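Local structure of uncharacterized RNA methyltransferase pyrab10780 (Pyrococcus abyssi, 2JJQ) at residues L295-G300 with V357-P362; K316-N321 with E342-R347; V349-F354 with P368-R373. The protein catalyses the S-adenosyl-L-methionine-dependent methylation of uridine 54 in tRNA to 5-methyluridine, and belongs to the RNA m5U methyltransferase family. All blocks are in the same frame, centred on the assembly; numbering follows the deposited sequence.

Interaction 1: L295-G300 with V357-P362; sequences LDMYSG and VIVDPP. With SAH (S-adenosyl-L-homocysteine), chain B.
The ring of Y298 lies against the 360-362 segment, one face covered by P361: P361 CA sits 3.6 Å from the ring centroid, 11° off the normal, a CH-pi contact. Over the opposite face stands the methyl CE of M297, which reaches there because its chain bends at CB-CG (chi2 52°). P362 CD meets Y298 CE1 at 3.6 Å from an oblique direction, so the phenol is wedged tightly where two parallel strands end. Its OH is hydrogen-bonded to D346.

Behind the ring the strands 295-297 and 357-359 are in register. I358 N donates to L295 O (2.7 Å, almost straight at 174°), and M297 N to I358 O (2.8 Å); the last rung, D360 N to M297 O, is weak at 3.4 Å, as the strands separate. L295 and V357 lie side by side, L295 CD2 touching V357 CG1.

By contrast, the two prolines are partly exposed, P362 CG touching the adenine. Where the strands part, the amino N of S-adenosyl-L-homocysteine donates to D360 OD2 (2.9 Å) and Y298 O (3.1 Å). A carboxylate and a carbonyl together would favour a positively charged amino group, consistent with recognition of the methionine moiety of the cofactor.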
loop_
_atom_site.group_PDB
_atom_site.type_symbol
_atom_site.label_atom_id
_atom_site.label_comp_id
_atom_site.label_asym_id
_atom_site.label_seq_id
_atom_site.Cartn_x
_atom_site.Cartn_y
_atom_site.Cartn_z
ATOM N N LEU A 295 7.829 -20.350 8.519
ATOM C CA LEU A 295 6.830 -19.540 9.266
ATOM C C LEU A 295 6.588 -18.217 8.538
ATOM O O LEU A 295 7.546 -17.493 8.270
ATOM C CB LEU A 295 7.307 -19.221 10.680
ATOM C CG LEU A 295 6.520 -18.197 11.504
ATOM C CD1 LEU A 295 5.122 -18.712 11.751
ATOM C CD2 LEU A 295 7.263 -18.076 12.833
ATOM N N ASP A 296 5.321 -17.923 8.224
ATOM C CA ASP A 296 4.904 -16.670 7.602
ATOM C C ASP A 296 4.332 -15.817 8.769
ATOM O O ASP A 296 3.103 -15.836 9.045
ATOM C CB ASP A 296 3.860 -16.928 6.492
ATOM C CG ASP A 296 3.448 -15.642 5.718
ATOM O OD1 ASP A 296 4.174 -14.610 5.864
ATOM O OD2 ASP A 296 2.431 -15.702 4.944
ATOM N N MET A 297 5.218 -15.062 9.427
ATOM C CA MET A 297 4.851 -14.251 10.591
ATOM C C MET A 297 4.345 -12.871 10.117
ATOM O O MET A 297 4.946 -12.266 9.228
ATOM C CB MET A 297 6.040 -14.160 11.573
ATOM C CG MET A 297 5.672 -13.395 12.901
ATOM S SD MET A 297 4.187 -14.094 13.659
ATOM C CE MET A 297 3.629 -12.749 14.706
ATOM N N TYR A 298 3.286 -12.373 10.759
ATOM C CA TYR A 298 2.542 -11.202 10.287
ATOM C C TYR A 298 2.027 -11.517 8.866
ATOM O O TYR A 298 2.177 -10.729 7.957
ATOM C CB TYR A 298 3.422 -9.970 10.243
ATOM C CG TYR A 298 4.228 -9.692 11.516
ATOM C CD1 TYR A 298 3.637 -9.062 12.609
ATOM C CD2 TYR A 298 5.597 -9.993 11.579
ATOM C CE1 TYR A 298 4.369 -8.799 13.761
ATOM C CE2 TYR A 298 6.335 -9.687 12.697
ATOM C CZ TYR A 298 5.713 -9.095 13.778
ATOM O OH TYR A 298 6.478 -8.795 14.871
ATOM N N SER A 299 1.368 -12.665 8.724
ATOM C CA SER A 299 0.989 -13.189 7.364
ATOM C C SER A 299 -0.056 -12.351 6.677
ATOM O O SER A 299 -0.261 -12.460 5.464
ATOM C CB SER A 299 0.433 -14.605 7.479
ATOM O OG SER A 299 -0.796 -14.589 8.200
ATOM N N GLY A 300 -0.804 -11.561 7.439
ATOM C CA GLY A 300 -2.012 -10.974 6.835
ATOM C C GLY A 300 -2.821 -12.070 6.181
ATOM O O GLY A 300 -2.994 -13.169 6.742
ATOM N N VAL A 357 12.111 -18.180 8.821
ATOM C CA VAL A 357 11.013 -17.417 9.374
ATOM C C VAL A 357 10.899 -16.132 8.531
ATOM O O VAL A 357 11.862 -15.378 8.400
ATOM C CB VAL A 357 11.250 -17.039 10.885
ATOM C CG1 VAL A 357 10.194 -16.044 11.346
ATOM C CG2 VAL A 357 11.199 -18.281 11.789
ATOM N N ILE A 358 9.707 -15.848 8.018
ATOM C CA ILE A 358 9.466 -14.588 7.275
ATOM C C ILE A 358 8.780 -13.650 8.210
ATOM O O ILE A 358 7.817 -14.049 8.880
ATOM C CB ILE A 358 8.504 -14.828 6.122
ATOM C CG1 ILE A 358 9.093 -15.919 5.219
ATOM C CG2 ILE A 358 8.270 -13.519 5.317
ATOM C CD1 ILE A 358 8.055 -16.407 4.213
ATOM N N VAL A 359 9.262 -12.416 8.283
ATOM C CA VAL A 359 8.541 -11.409 9.086
ATOM C C VAL A 359 8.208 -10.195 8.244
ATOM O O VAL A 359 9.062 -9.704 7.535
ATOM C CB VAL A 359 9.345 -10.982 10.339
ATOM C CG1 VAL A 359 9.461 -12.175 11.333
ATOM C CG2 VAL A 359 10.699 -10.422 10.001
ATOM N N ASP A 360 6.966 -9.710 8.346
ATOM C CA ASP A 360 6.529 -8.527 7.598
ATOM C C ASP A 360 5.801 -7.662 8.609
ATOM O O ASP A 360 4.603 -7.564 8.560
ATOM C CB ASP A 360 5.549 -8.952 6.467
ATOM C CG ASP A 360 5.290 -7.838 5.456
ATOM O OD1 ASP A 360 5.796 -6.721 5.685
ATOM O OD2 ASP A 360 4.539 -8.101 4.463
ATOM N N PRO A 361 6.529 -7.090 9.566
ATOM C CA PRO A 361 5.880 -6.473 10.714
ATOM C C PRO A 361 5.128 -5.202 10.402
ATOM O O PRO A 361 5.296 -4.652 9.313
ATOM C CB PRO A 361 7.064 -6.135 11.646
ATOM C CG PRO A 361 8.263 -5.992 10.760
ATOM C CD PRO A 361 8.000 -7.053 9.662
ATOM N N PRO A 362 4.259 -4.768 11.345
ATOM C CA PRO A 362 3.591 -3.474 11.253
ATOM C C PRO A 362 4.633 -2.361 11.451
ATOM O O PRO A 362 5.825 -2.636 11.604
ATOM C CB PRO A 362 2.618 -3.499 12.432
ATOM C CG PRO A 362 3.232 -4.349 13.416
ATOM C CD PRO A 362 3.910 -5.476 12.597
HETATM N N SAH B . 2.517 -10.130 4.899
HETATM C CA SAH B . 1.190 -9.429 4.887
HETATM C CB SAH B . 1.334 -7.970 5.316
HETATM C CG SAH B . 1.768 -7.816 6.757
HETATM S SD SAH B . 1.233 -6.183 7.296
HETATM C C SAH B . 0.671 -9.440 3.468
HETATM O O SAH B . -0.483 -9.099 3.164
HETATM O OXT SAH B . 1.435 -9.773 2.574
HETATM C "C5'" SAH B . 1.637 -6.361 9.015
HETATM C "C4'" SAH B . 0.684 -7.367 9.684
HETATM O "O4'" SAH B . 0.874 -7.411 11.123
HETATM C "C3'" SAH B . -0.800 -7.059 9.488
HETATM O "O3'" SAH B . -1.406 -8.153 8.770
HETATM C "C2'" SAH B . -1.352 -6.895 10.927
HETATM O "O2'" SAH B . -2.664 -7.419 11.151
HETATM C "C1'" SAH B . -0.389 -7.686 11.760
HETATM N N9 SAH B . -0.088 -7.221 13.109
HETATM C C8 SAH B . -0.006 -5.945 13.556
HETATM N N7 SAH B . 0.424 -5.957 14.846
HETATM C C5 SAH B . 0.650 -7.231 15.206
HETATM C C6 SAH B . 1.119 -7.944 16.412
HETATM N N6 SAH B . 1.424 -7.202 17.505
HETATM N N1 SAH B . 1.205 -9.313 16.344
HETATM C C2 SAH B . 0.886 -10.015 15.235
HETATM N N3 SAH B . 0.440 -9.418 14.121
HETATM C C4 SAH B . 0.323 -8.070 14.057
#

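Interaction 2: K316-N321 with E342-R347; sequences KGFDSN and EVASDR. With SAH (S-adenosyl-L-homocysteine), chain B.
E342 enters the contact with its CB 3.6 Å from CE1 of the F318 ring. The two side chains lie on the same face of the sheet, while the backbones pair in parallel: E342 N donates to G317 O and E342 O receives D319 N at 3.3 Å. The same carbonyl also takes a CA-H...O contact from F318. Beyond CB the glutamate chain folds at chi2 (-72°), which carries the carboxylate away from F318 to a salt bridge with R329.

V343 turns to the other face, its CG1 methyl 3.6 Å from D319 O. The strand ends here, but A344 N still donates to D319 O at 3.1 Å, from well above the carbonyl plane, 59° out of it, consistent with the pairing coming to its end. The A344 methyl meets F318 CD1 obliquely.

From A344 the chain turns toward the adenine. S345 OG accepts from R347 N in an ST turn, and D346 N donates to adenine N1 (3.0 Å, 167°), while the bond from N6 to D346 OD1 is weak. Across the ligand D319 holds the ribose, OD1 accepting from O2' (2.7 Å) and OD2 from O3' (2.6 Å). D319 OD1 also receives N321 N through its anti lone pair, an Asx turn that helps fix the carboxylate. Together the two segments grip ribose and base, as in class I methyltransferases.

The pairing joins both strands of the beta-alpha-beta unit 314-319, 322-335, 339-343, with N321 capping the intervening helix. Strand 339-343 is the outermost in the sheet; on the other side of strand 314-319, strand 293-297 packs against F318, while I325 of the helix touches D319 and V343.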
loop_
_atom_site.group_PDB
_atom_site.type_symbol
_atom_site.label_atom_id
_atom_site.label_comp_id
_atom_site.label_asym_id
_atom_site.label_seq_id
_atom_site.Cartn_x
_atom_site.Cartn_y
_atom_site.Cartn_z
ATOM N N LYS A 316 3.328 -22.468 7.961
ATOM C CA LYS A 316 2.413 -22.074 9.027
ATOM C C LYS A 316 2.492 -20.552 9.059
ATOM O O LYS A 316 3.575 -20.002 8.974
ATOM C CB LYS A 316 2.911 -22.633 10.335
ATOM C CG LYS A 316 2.761 -24.190 10.425
ATOM C CD LYS A 316 3.152 -24.649 11.821
ATOM C CE LYS A 316 2.842 -26.153 12.033
ATOM N NZ LYS A 316 3.725 -26.605 13.159
ATOM N N GLY A 317 1.370 -19.873 9.204
ATOM C CA GLY A 317 1.406 -18.423 9.293
ATOM C C GLY A 317 0.595 -17.957 10.487
ATOM O O GLY A 317 -0.322 -18.656 10.952
ATOM N N PHE A 318 0.944 -16.785 10.975
ATOM C CA PHE A 318 0.237 -16.190 12.106
ATOM C C PHE A 318 0.055 -14.684 11.905
ATOM O O PHE A 318 0.910 -13.997 11.339
ATOM C CB PHE A 318 1.059 -16.326 13.380
ATOM C CG PHE A 318 1.243 -17.771 13.858
ATOM C CD1 PHE A 318 0.325 -18.346 14.704
ATOM C CD2 PHE A 318 2.375 -18.486 13.506
ATOM C CE1 PHE A 318 0.493 -19.640 15.172
ATOM C CE2 PHE A 318 2.562 -19.813 13.945
ATOM C CZ PHE A 318 1.623 -20.391 14.778
ATOM N N ASP A 319 -1.017 -14.147 12.470
ATOM C CA ASP A 319 -1.269 -12.724 12.418
ATOM C C ASP A 319 -2.258 -12.434 13.556
ATOM O O ASP A 319 -3.050 -13.319 13.937
ATOM C CB ASP A 319 -1.890 -12.364 11.065
ATOM C CG ASP A 319 -1.842 -10.852 10.779
ATOM O OD1 ASP A 319 -2.681 -10.084 11.326
ATOM O OD2 ASP A 319 -0.999 -10.451 9.941
ATOM N N SER A 320 -2.225 -11.227 14.104
ATOM C CA SER A 320 -3.122 -10.914 15.237
ATOM C C SER A 320 -4.516 -10.535 14.733
ATOM O O SER A 320 -5.480 -10.433 15.508
ATOM C CB SER A 320 -2.499 -9.783 16.087
ATOM O OG SER A 320 -2.324 -8.597 15.335
ATOM N N ASN A 321 -4.657 -10.299 13.435
ATOM C CA ASN A 321 -5.965 -9.930 12.890
ATOM C C ASN A 321 -6.824 -11.143 12.498
ATOM O O ASN A 321 -6.513 -11.836 11.520
ATOM C CB ASN A 321 -5.801 -9.002 11.657
ATOM C CG ASN A 321 -7.134 -8.335 11.228
ATOM O OD1 ASN A 321 -7.949 -8.935 10.607
ATOM N ND2 ASN A 321 -7.329 -7.068 11.602
ATOM N N GLU A 342 -3.099 -19.201 11.844
ATOM C CA GLU A 342 -3.651 -19.080 13.187
ATOM C C GLU A 342 -3.472 -17.638 13.706
ATOM O O GLU A 342 -2.546 -16.909 13.318
ATOM C CB GLU A 342 -2.929 -20.065 14.131
ATOM C CG GLU A 342 -2.978 -21.543 13.644
ATOM C CD GLU A 342 -4.372 -22.194 13.773
ATOM O OE1 GLU A 342 -5.336 -21.511 14.222
ATOM O OE2 GLU A 342 -4.525 -23.392 13.414
ATOM N N VAL A 343 -4.391 -17.212 14.573
ATOM C CA VAL A 343 -4.308 -15.875 15.130
ATOM C C VAL A 343 -3.390 -15.930 16.333
ATOM O O VAL A 343 -3.597 -16.750 17.257
ATOM C CB VAL A 343 -5.702 -15.401 15.561
ATOM C CG1 VAL A 343 -5.586 -14.051 16.353
ATOM C CG2 VAL A 343 -6.610 -15.303 14.356
ATOM N N ALA A 344 -2.355 -15.125 16.314
ATOM C CA ALA A 344 -1.432 -15.010 17.456
ATOM C C ALA A 344 -0.753 -13.656 17.377
ATOM O O ALA A 344 -0.625 -13.063 16.299
ATOM C CB ALA A 344 -0.429 -16.096 17.437
ATOM N N SER A 345 -0.323 -13.168 18.535
ATOM C CA SER A 345 0.435 -11.951 18.644
ATOM C C SER A 345 1.933 -12.244 18.546
ATOM O O SER A 345 2.396 -13.293 19.028
ATOM C CB SER A 345 0.175 -11.352 20.041
ATOM O OG SER A 345 1.032 -10.262 20.296
ATOM N N ASP A 346 2.695 -11.319 17.952
ATOM C CA ASP A 346 4.130 -11.424 17.969
ATOM C C ASP A 346 4.700 -11.520 19.416
ATOM O O ASP A 346 5.768 -12.010 19.613
ATOM C CB ASP A 346 4.800 -10.293 17.131
ATOM C CG ASP A 346 4.501 -8.867 17.639
ATOM O OD1 ASP A 346 3.740 -8.664 18.619
ATOM O OD2 ASP A 346 5.064 -7.913 17.042
ATOM N N ARG A 347 3.961 -11.047 20.410
ATOM C CA ARG A 347 4.438 -11.125 21.802
ATOM C C ARG A 347 4.553 -12.595 22.250
ATOM O O ARG A 347 5.330 -12.914 23.161
ATOM C CB ARG A 347 3.498 -10.356 22.731
ATOM C CG ARG A 347 3.152 -8.931 22.279
ATOM C CD ARG A 347 2.023 -8.309 23.153
ATOM N NE ARG A 347 2.064 -8.906 24.485
ATOM C CZ ARG A 347 1.918 -8.229 25.619
ATOM N NH1 ARG A 347 1.704 -6.911 25.593
ATOM N NH2 ARG A 347 1.981 -8.873 26.787
HETATM N N SAH B . 2.517 -10.130 4.899
HETATM C CA SAH B . 1.190 -9.429 4.887
HETATM C CB SAH B . 1.334 -7.970 5.316
HETATM C CG SAH B . 1.768 -7.816 6.757
HETATM S SD SAH B . 1.233 -6.183 7.296
HETATM C C SAH B . 0.671 -9.440 3.468
HETATM O O SAH B . -0.483 -9.099 3.164
HETATM O OXT SAH B . 1.435 -9.773 2.574
HETATM C "C5'" SAH B . 1.637 -6.361 9.015
HETATM C "C4'" SAH B . 0.684 -7.367 9.684
HETATM O "O4'" SAH B . 0.874 -7.411 11.123
HETATM C "C3'" SAH B . -0.800 -7.059 9.488
HETATM O "O3'" SAH B . -1.406 -8.153 8.770
HETATM C "C2'" SAH B . -1.352 -6.895 10.927
HETATM O "O2'" SAH B . -2.664 -7.419 11.151
HETATM C "C1'" SAH B . -0.389 -7.686 11.760
HETATM N N9 SAH B . -0.088 -7.221 13.109
HETATM C C8 SAH B . -0.006 -5.945 13.556
HETATM N N7 SAH B . 0.424 -5.957 14.846
HETATM C C5 SAH B . 0.650 -7.231 15.206
HETATM C C6 SAH B . 1.119 -7.944 16.412
HETATM N N6 SAH B . 1.424 -7.202 17.505
HETATM N N1 SAH B . 1.205 -9.313 16.344
HETATM C C2 SAH B . 0.886 -10.015 15.235
HETATM N N3 SAH B . 0.440 -9.418 14.121
HETATM C C4 SAH B . 0.323 -8.070 14.057
#

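Interaction 3: V349-F354 with P368-R373; sequences VSVKGF and PRLVKR
R373, V349 and V351 carry most of this contact between an irregular loop and the first turns of helix 368-377. R373 lays its extended chain along the loop: its CD comes 3.4 Å from V349 O, and that oxygen stands oblique to the guanidinium, with no direct bond. A water molecule makes the link instead, donating to V349 O and accepting from R373 NH1, both at 2.7 Å. NH1 also donates to R347 O, so one nitrogen serves two oxygens, one through water, and ties the helix to the chain just ahead of the loop.

V351 points toward the helix and uses both methyls. CG2 rests 3.7 Å from R373 CB and 3.6 Å from R373 O, while CG1 lies 3.8 Å from L370 CD1. With CG1 anti to the carbonyl carbon (chi1 -71°), one branch reaches L370 and the other R373, a helical turn apart. V349 brings CG1 to the same L370 CD1 at 4.0 Å, so a single leucine methyl is shared by two valines whose side chains cross it at a slant. The apolar part is thus a small buried cluster, with the polar bridge at its margin.

A type II turn from V351 to F354 leads the chain toward strand 356-359. The loop touches both the helix and the sheet: V349 touches M297 and F318, V351 touches L295 of strand 293-297, and L374 and E377 farther along helix 368-377 also meet V351. L370 reaches on to Y298 and D346, beside the cofactor pocket.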
loop_
_atom_site.group_PDB
_atom_site.type_symbol
_atom_site.label_atom_id
_atom_site.label_comp_id
_atom_site.label_asym_id
_atom_site.label_seq_id
_atom_site.Cartn_x
_atom_site.Cartn_y
_atom_site.Cartn_z
ATOM N N VAL A 349 4.151 -15.671 19.795
ATOM C CA VAL A 349 4.391 -16.713 18.779
ATOM C C VAL A 349 5.703 -17.432 19.000
ATOM O O VAL A 349 6.730 -16.813 19.261
ATOM C CB VAL A 349 4.371 -16.136 17.329
ATOM C CG1 VAL A 349 5.509 -15.154 17.140
ATOM C CG2 VAL A 349 4.484 -17.259 16.265
ATOM N N SER A 350 5.665 -18.753 18.885
ATOM C CA SER A 350 6.883 -19.565 18.902
ATOM C C SER A 350 7.526 -19.629 17.521
ATOM O O SER A 350 6.840 -19.802 16.504
ATOM C CB SER A 350 6.575 -20.989 19.390
ATOM O OG SER A 350 7.656 -21.830 19.100
ATOM N N VAL A 351 8.841 -19.529 17.497
ATOM C CA VAL A 351 9.606 -19.652 16.268
ATOM C C VAL A 351 10.414 -20.926 16.275
ATOM O O VAL A 351 11.283 -21.129 15.455
ATOM C CB VAL A 351 10.508 -18.401 16.082
ATOM C CG1 VAL A 351 9.635 -17.218 15.739
ATOM C CG2 VAL A 351 11.255 -18.053 17.350
ATOM N N LYS A 352 10.112 -21.831 17.203
ATOM C CA LYS A 352 10.840 -23.092 17.257
ATOM C C LYS A 352 10.526 -23.969 16.064
ATOM O O LYS A 352 9.358 -24.079 15.667
ATOM C CB LYS A 352 10.402 -23.873 18.504
ATOM C CG LYS A 352 10.707 -23.195 19.849
ATOM C CD LYS A 352 10.514 -24.230 20.984
ATOM C CE LYS A 352 10.563 -23.611 22.387
ATOM N NZ LYS A 352 11.946 -23.160 22.715
ATOM N N GLY A 353 11.534 -24.635 15.526
ATOM C CA GLY A 353 11.315 -25.740 14.599
ATOM C C GLY A 353 11.135 -25.361 13.137
ATOM O O GLY A 353 10.717 -26.207 12.345
ATOM N N PHE A 354 11.410 -24.104 12.776
ATOM C CA PHE A 354 11.279 -23.690 11.363
ATOM C C PHE A 354 12.648 -23.633 10.715
ATOM O O PHE A 354 13.627 -23.351 11.398
ATOM C CB PHE A 354 10.612 -22.318 11.299
ATOM C CG PHE A 354 9.228 -22.350 11.774
ATOM C CD1 PHE A 354 8.221 -22.885 10.947
ATOM C CD2 PHE A 354 8.892 -21.888 13.040
ATOM C CE1 PHE A 354 6.904 -22.949 11.342
ATOM C CE2 PHE A 354 7.554 -21.981 13.451
ATOM C CZ PHE A 354 6.565 -22.488 12.628
ATOM N N PRO A 368 10.088 -6.803 20.759
ATOM C CA PRO A 368 11.322 -7.270 21.436
ATOM C C PRO A 368 11.331 -8.736 21.865
ATOM O O PRO A 368 12.376 -9.406 21.755
ATOM C CB PRO A 368 11.408 -6.323 22.652
ATOM C CG PRO A 368 10.873 -4.996 22.066
ATOM C CD PRO A 368 9.667 -5.469 21.243
ATOM N N ARG A 369 10.206 -9.249 22.342
ATOM C CA ARG A 369 10.107 -10.663 22.733
ATOM C C ARG A 369 10.298 -11.613 21.546
ATOM O O ARG A 369 10.856 -12.690 21.676
ATOM C CB ARG A 369 8.773 -10.981 23.422
ATOM C CG ARG A 369 8.730 -10.489 24.872
ATOM C CD ARG A 369 7.382 -10.688 25.566
ATOM N NE ARG A 369 7.499 -10.296 26.973
ATOM C CZ ARG A 369 6.465 -10.076 27.784
ATOM N NH1 ARG A 369 5.214 -10.193 27.323
ATOM N NH2 ARG A 369 6.681 -9.731 29.060
ATOM N N LEU A 370 9.794 -11.217 20.391
ATOM C CA LEU A 370 9.970 -12.020 19.179
ATOM C C LEU A 370 11.455 -11.973 18.791
ATOM O O LEU A 370 12.023 -12.996 18.406
ATOM C CB LEU A 370 9.101 -11.435 18.048
ATOM C CG LEU A 370 9.325 -12.107 16.691
ATOM C CD1 LEU A 370 9.151 -13.638 16.746
ATOM C CD2 LEU A 370 8.330 -11.468 15.656
ATOM N N VAL A 371 12.092 -10.793 18.857
ATOM C CA VAL A 371 13.540 -10.767 18.591
ATOM C C VAL A 371 14.374 -11.654 19.527
ATOM O O VAL A 371 15.263 -12.396 19.074
ATOM C CB VAL A 371 14.189 -9.361 18.233
ATOM C CG1 VAL A 371 13.193 -8.170 17.999
ATOM C CG2 VAL A 371 15.595 -9.105 18.821
ATOM N N LYS A 372 14.025 -11.636 20.810
ATOM C CA LYS A 372 14.668 -12.578 21.755
ATOM C C LYS A 372 14.496 -14.040 21.348
ATOM O O LYS A 372 15.456 -14.854 21.385
ATOM C CB LYS A 372 14.107 -12.381 23.163
ATOM C CG LYS A 372 14.437 -10.996 23.747
ATOM C CD LYS A 372 14.181 -10.921 25.236
ATOM C CE LYS A 372 14.532 -9.537 25.804
ATOM N NZ LYS A 372 14.516 -9.578 27.317
ATOM N N ARG A 373 13.267 -14.388 20.948
ATOM C CA ARG A 373 12.944 -15.756 20.585
ATOM C C ARG A 373 13.709 -16.171 19.332
ATOM O O ARG A 373 14.246 -17.278 19.263
ATOM C CB ARG A 373 11.449 -15.915 20.393
ATOM C CG ARG A 373 10.684 -15.950 21.704
ATOM C CD ARG A 373 9.199 -16.104 21.444
ATOM N NE ARG A 373 8.582 -16.443 22.709
ATOM C CZ ARG A 373 7.707 -15.667 23.330
ATOM N NH1 ARG A 373 7.322 -14.525 22.762
ATOM N NH2 ARG A 373 7.204 -16.046 24.506
HETATM O O HOH W 1 7.188 -14.252 20.074
#

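In the fold
Running from the N-terminal side, the chain passes strand 293-297 and then strand 314-319, whose loop through helix 322-335 is closed by interaction 2 at 342-347. That loop is nested within the larger one closed by interaction 1, when strand 356-359 pairs beside 293-297. The loop segment 349-354 opens interaction 3 before interaction 1 closes, so these two cross, while interactions 2 and 3 follow in series. Interactions 1 and 2 thus join four neighbouring strands of one sheet (356-359, 293-297, 314-319, 339-343), and both touch S-adenosyl-L-homocysteine; interaction 3 fastens helix 368-377 to the chain that follows strand 339-343.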